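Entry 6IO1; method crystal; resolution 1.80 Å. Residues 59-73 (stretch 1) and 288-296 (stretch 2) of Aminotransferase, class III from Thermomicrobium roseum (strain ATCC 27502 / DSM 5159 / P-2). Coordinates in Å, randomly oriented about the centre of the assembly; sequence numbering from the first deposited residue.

Stretch 1, residues 59-73: GLWNVNIGHGRRELA
Stretch 2 (288-296) AKGITSGYV

The contact between residues 59-73 and 288-296 of this class III aminotransferase is a packing of two largely irregular segments, at least 220 residues apart in sequence, in which all four hydrogen bonds join side chains of stretch 2 to backbone atoms of stretch 1. It illustrates a general principle: where no strand pairing or helix packing is available, loops can be joined by polar side chains that satisfy the peptide groups left free by irregular backbone. About 595 Å² is buried, both sides summed.

The register is set by two close approaches of the backbones, with Asn62 CA 4.4 Å from Gly290 CA and Val63 CA 4.2 Å from Ser293 CA. At two points of stretch 2 the space leaves no room for a CB. Gly290 (phi/psi -60/-19) lies so near Asn64 that an ideal CB would be 2.4 Å from Asn64 ND2; at Gly294 (77/3) it would fall 2.8 Å from Asn62 ND2. CA-H...O contacts fill the gap. Asn62 O receives Gly290 CA at 3.5 Å and Ser293 CA at 3.0 Å, while Ser293 O lies 3.3 Å from Val63 CA, with an angle of 161° at the hydrogen.

At one end, Lys289 (61/-102) points its CA-to-CB bond toward stretch 1. Its m, t, t, m rotamer carries NZ to Leu60 O, a hydrogen bond of 2.8 Å, and the aliphatic part packs on the way, with Lys289 CB 3.4 Å from Asn62 CB and Lys289 CD 3.9 Å from Trp61 CB. Asn62 (-125/-19; chi1 p, chi2 -19°) also steadies its own segment: Leu60 N donates to Asn62 OD1 at 2.8 Å.

Stretch 2 then folds through a type I' turn from Thr292 to Tyr295, closed by Tyr295 N to Thr292 O at 3.1 Å. Its central residues, Ser293 (60/23) and Gly294, both have the positive phi this turn requires. Ser293, chi1 m, places OG where Ile65 N donates to it at 3.0 Å and 160°.

Tyr295 (-67/-35; chi1 -79°, chi2 60°) has the largest covered area, 111 Å², and its ring reaches across the loop of residues 66-69. The hydroxyl works in both directions: Tyr295 OH donates to Gly66 O at 2.5 Å, a very short bond near the ring plane, and accepts from Arg69 N at 3.1 Å and 163°. Gly68 N, though 3.2 Å from Tyr295 OH, has too poor an angle to bond. The loop takes glycine conformations at Gly66 (91/169) and Gly68 (79/23), and Arg69, at the N-cap position, folds its guanidinium back so that NE donates to Ile65 O at 3.0 Å.

The helix that follows adds the apolar component. Leu72 (-67/-39; chi1 m, chi2 p) points toward stretch 2 and sets CD2 over one face of the Tyr295 ring, 3.4 Å from the ring centroid and 13° off its normal, a CH-pi contact.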

# COMPACT_ATOMS: atom_id res chain seq x y z
N GLY B 59 14.84 2.36 -11.36
CA GLY B 59 13.56 1.72 -11.17
C GLY B 59 12.44 2.73 -11.27
O GLY B 59 11.99 3.07 -12.37
N LEU B 60 11.98 3.22 -10.11
CA LEU B 60 10.95 4.26 -10.04
C LEU B 60 11.40 5.32 -9.02
O LEU B 60 10.81 5.47 -7.96
CB LEU B 60 9.59 3.66 -9.67
CG LEU B 60 8.92 2.83 -10.77
CD1 LEU B 60 7.58 2.29 -10.29
CD2 LEU B 60 8.74 3.66 -12.03
N TRP B 61 12.47 6.04 -9.37
CA TRP B 61 13.10 7.05 -8.51
C TRP B 61 13.58 6.48 -7.18
O TRP B 61 13.80 7.24 -6.23
CB TRP B 61 12.17 8.24 -8.21
CG TRP B 61 11.23 8.73 -9.28
CD1 TRP B 61 10.10 8.11 -9.73
CD2 TRP B 61 11.31 9.98 -9.98
NE1 TRP B 61 9.49 8.89 -10.69
CE2 TRP B 61 10.21 10.04 -10.85
CE3 TRP B 61 12.21 11.05 -9.96
CZ2 TRP B 61 9.98 11.12 -11.70
CZ3 TRP B 61 11.98 12.13 -10.80
CH2 TRP B 61 10.88 12.15 -11.66
N ASN B 62 13.77 5.16 -7.05
CA ASN B 62 13.91 4.59 -5.72
C ASN B 62 15.16 3.75 -5.47
O ASN B 62 15.52 3.58 -4.30
CB ASN B 62 12.68 3.73 -5.37
CG ASN B 62 12.41 2.65 -6.39
OD1 ASN B 62 12.87 2.71 -7.52
ND2 ASN B 62 11.63 1.65 -5.98
N VAL B 63 15.86 3.26 -6.49
CA VAL B 63 17.04 2.44 -6.23
C VAL B 63 18.24 3.35 -6.00
O VAL B 63 19.13 3.47 -6.85
CB VAL B 63 17.30 1.44 -7.38
CG1 VAL B 63 18.38 0.44 -6.97
CG2 VAL B 63 16.02 0.70 -7.73
N ASN B 64 18.25 4.02 -4.85
CA ASN B 64 19.21 5.10 -4.61
C ASN B 64 20.64 4.59 -4.47
O ASN B 64 21.57 5.18 -5.04
CB ASN B 64 18.79 5.89 -3.37
CG ASN B 64 17.55 6.73 -3.62
OD1 ASN B 64 16.86 6.56 -4.63
ND2 ASN B 64 17.25 7.64 -2.70
N ILE B 65 20.85 3.49 -3.73
CA ILE B 65 22.21 2.99 -3.53
C ILE B 65 22.64 2.00 -4.60
O ILE B 65 23.75 1.46 -4.53
CB ILE B 65 22.40 2.35 -2.14
CG1 ILE B 65 21.68 1.00 -2.06
CG2 ILE B 65 21.92 3.29 -1.04
CD1 ILE B 65 22.01 0.21 -0.81
N GLY B 66 21.80 1.75 -5.60
CA GLY B 66 22.15 0.88 -6.70
C GLY B 66 21.76 -0.57 -6.46
O GLY B 66 21.39 -0.98 -5.36
N HIS B 67 21.85 -1.35 -7.53
CA HIS B 67 21.49 -2.76 -7.47
C HIS B 67 22.65 -3.59 -6.92
O HIS B 67 23.81 -3.17 -6.91
CB HIS B 67 21.11 -3.28 -8.86
CG HIS B 67 19.99 -2.54 -9.51
ND1 HIS B 67 18.67 -2.69 -9.12
CD2 HIS B 67 19.98 -1.66 -10.53
CE1 HIS B 67 17.90 -1.93 -9.88
NE2 HIS B 67 18.67 -1.29 -10.74
N GLY B 68 22.32 -4.80 -6.46
CA GLY B 68 23.32 -5.79 -6.11
C GLY B 68 24.01 -5.63 -4.78
O GLY B 68 25.11 -6.16 -4.60
N ARG B 69 23.41 -4.93 -3.82
CA ARG B 69 24.02 -4.75 -2.51
C ARG B 69 23.72 -5.97 -1.65
O ARG B 69 22.60 -6.15 -1.17
CB ARG B 69 23.51 -3.47 -1.85
CG ARG B 69 23.82 -2.22 -2.66
CD ARG B 69 25.21 -1.70 -2.37
NE ARG B 69 25.40 -0.34 -2.86
CZ ARG B 69 26.35 0.49 -2.44
NH1 ARG B 69 27.22 0.09 -1.52
NH2 ARG B 69 26.44 1.71 -2.94
N ARG B 70 24.73 -6.83 -1.47
CA ARG B 70 24.56 -8.05 -0.68
C ARG B 70 24.28 -7.77 0.79
O ARG B 70 23.72 -8.63 1.47
CB ARG B 70 25.80 -8.94 -0.82
CG ARG B 70 26.01 -9.46 -2.23
CD ARG B 70 26.81 -10.76 -2.26
NE ARG B 70 28.02 -10.69 -1.45
CZ ARG B 70 28.58 -11.74 -0.85
NH1 ARG B 70 28.02 -12.94 -0.95
NH2 ARG B 70 29.68 -11.59 -0.14
N GLU B 71 24.67 -6.59 1.29
CA GLU B 71 24.40 -6.26 2.69
C GLU B 71 22.90 -6.24 2.97
O GLU B 71 22.44 -6.76 3.99
CB GLU B 71 25.04 -4.92 3.04
CG GLU B 71 26.55 -4.88 2.90
CD GLU B 71 27.00 -4.36 1.55
OE1 GLU B 71 26.29 -4.59 0.55
OE2 GLU B 71 28.07 -3.72 1.48
N LEU B 72 22.12 -5.63 2.07
CA LEU B 72 20.68 -5.57 2.26
C LEU B 72 20.05 -6.96 2.16
O LEU B 72 19.13 -7.29 2.91
CB LEU B 72 20.06 -4.61 1.24
CG LEU B 72 20.02 -3.12 1.59
CD1 LEU B 72 21.38 -2.58 2.01
CD2 LEU B 72 19.47 -2.30 0.44
N ALA B 73 20.56 -7.78 1.24
CA ALA B 73 20.07 -9.16 1.13
C ALA B 73 20.35 -9.93 2.41
O ALA B 73 19.50 -10.70 2.88
CB ALA B 73 20.72 -9.85 -0.07
N ALA B 288 8.99 7.33 1.12
CA ALA B 288 8.92 6.00 0.53
C ALA B 288 10.11 5.83 -0.39
O ALA B 288 11.08 6.59 -0.30
CB ALA B 288 7.61 5.81 -0.23
N LYS B 289 10.06 4.82 -1.26
CA LYS B 289 11.07 4.66 -2.30
C LYS B 289 12.47 4.45 -1.73
O LYS B 289 12.81 3.36 -1.28
CB LYS B 289 11.06 5.87 -3.25
CG LYS B 289 9.80 5.99 -4.09
CD LYS B 289 9.96 7.07 -5.16
CE LYS B 289 8.72 7.17 -6.04
NZ LYS B 289 8.39 5.88 -6.70
N GLY B 290 13.28 5.51 -1.75
CA GLY B 290 14.70 5.43 -1.43
C GLY B 290 15.02 4.93 -0.03
O GLY B 290 16.16 4.52 0.21
N ILE B 291 14.06 4.98 0.90
CA ILE B 291 14.33 4.58 2.29
C ILE B 291 14.94 3.18 2.35
O ILE B 291 15.81 2.90 3.18
CB ILE B 291 13.05 4.68 3.14
CG1 ILE B 291 13.38 4.40 4.61
CG2 ILE B 291 11.97 3.73 2.64
CD1 ILE B 291 12.24 4.71 5.56
N THR B 292 14.51 2.29 1.46
CA THR B 292 15.08 0.95 1.35
C THR B 292 15.82 0.74 0.04
O THR B 292 16.26 -0.38 -0.24
CB THR B 292 13.99 -0.12 1.49
OG1 THR B 292 12.95 0.14 0.54
CG2 THR B 292 13.40 -0.10 2.89
N SER B 293 15.95 1.79 -0.78
CA SER B 293 16.47 1.69 -2.14
C SER B 293 15.62 0.77 -3.01
O SER B 293 16.11 0.24 -4.01
CB SER B 293 17.94 1.25 -2.15
OG SER B 293 18.79 2.35 -1.86
N GLY B 294 14.36 0.58 -2.64
CA GLY B 294 13.46 -0.29 -3.36
C GLY B 294 13.66 -1.77 -3.12
O GLY B 294 12.97 -2.58 -3.74
N TYR B 295 14.59 -2.14 -2.23
CA TYR B 295 14.86 -3.56 -1.99
C TYR B 295 13.67 -4.26 -1.34
O TYR B 295 13.41 -5.43 -1.62
CB TYR B 295 16.12 -3.71 -1.15
CG TYR B 295 17.40 -3.57 -1.95
CD1 TYR B 295 17.68 -2.40 -2.64
CD2 TYR B 295 18.33 -4.60 -2.01
CE1 TYR B 295 18.84 -2.26 -3.37
CE2 TYR B 295 19.49 -4.47 -2.74
CZ TYR B 295 19.75 -3.30 -3.42
OH TYR B 295 20.91 -3.16 -4.15
N VAL B 296 12.95 -3.56 -0.46
CA VAL B 296 11.73 -4.09 0.16
C VAL B 296 10.71 -2.95 0.20
O VAL B 296 11.08 -1.80 0.49
CB VAL B 296 12.00 -4.65 1.56
CG1 VAL B 296 10.72 -5.21 2.17
CG2 VAL B 296 13.06 -5.74 1.53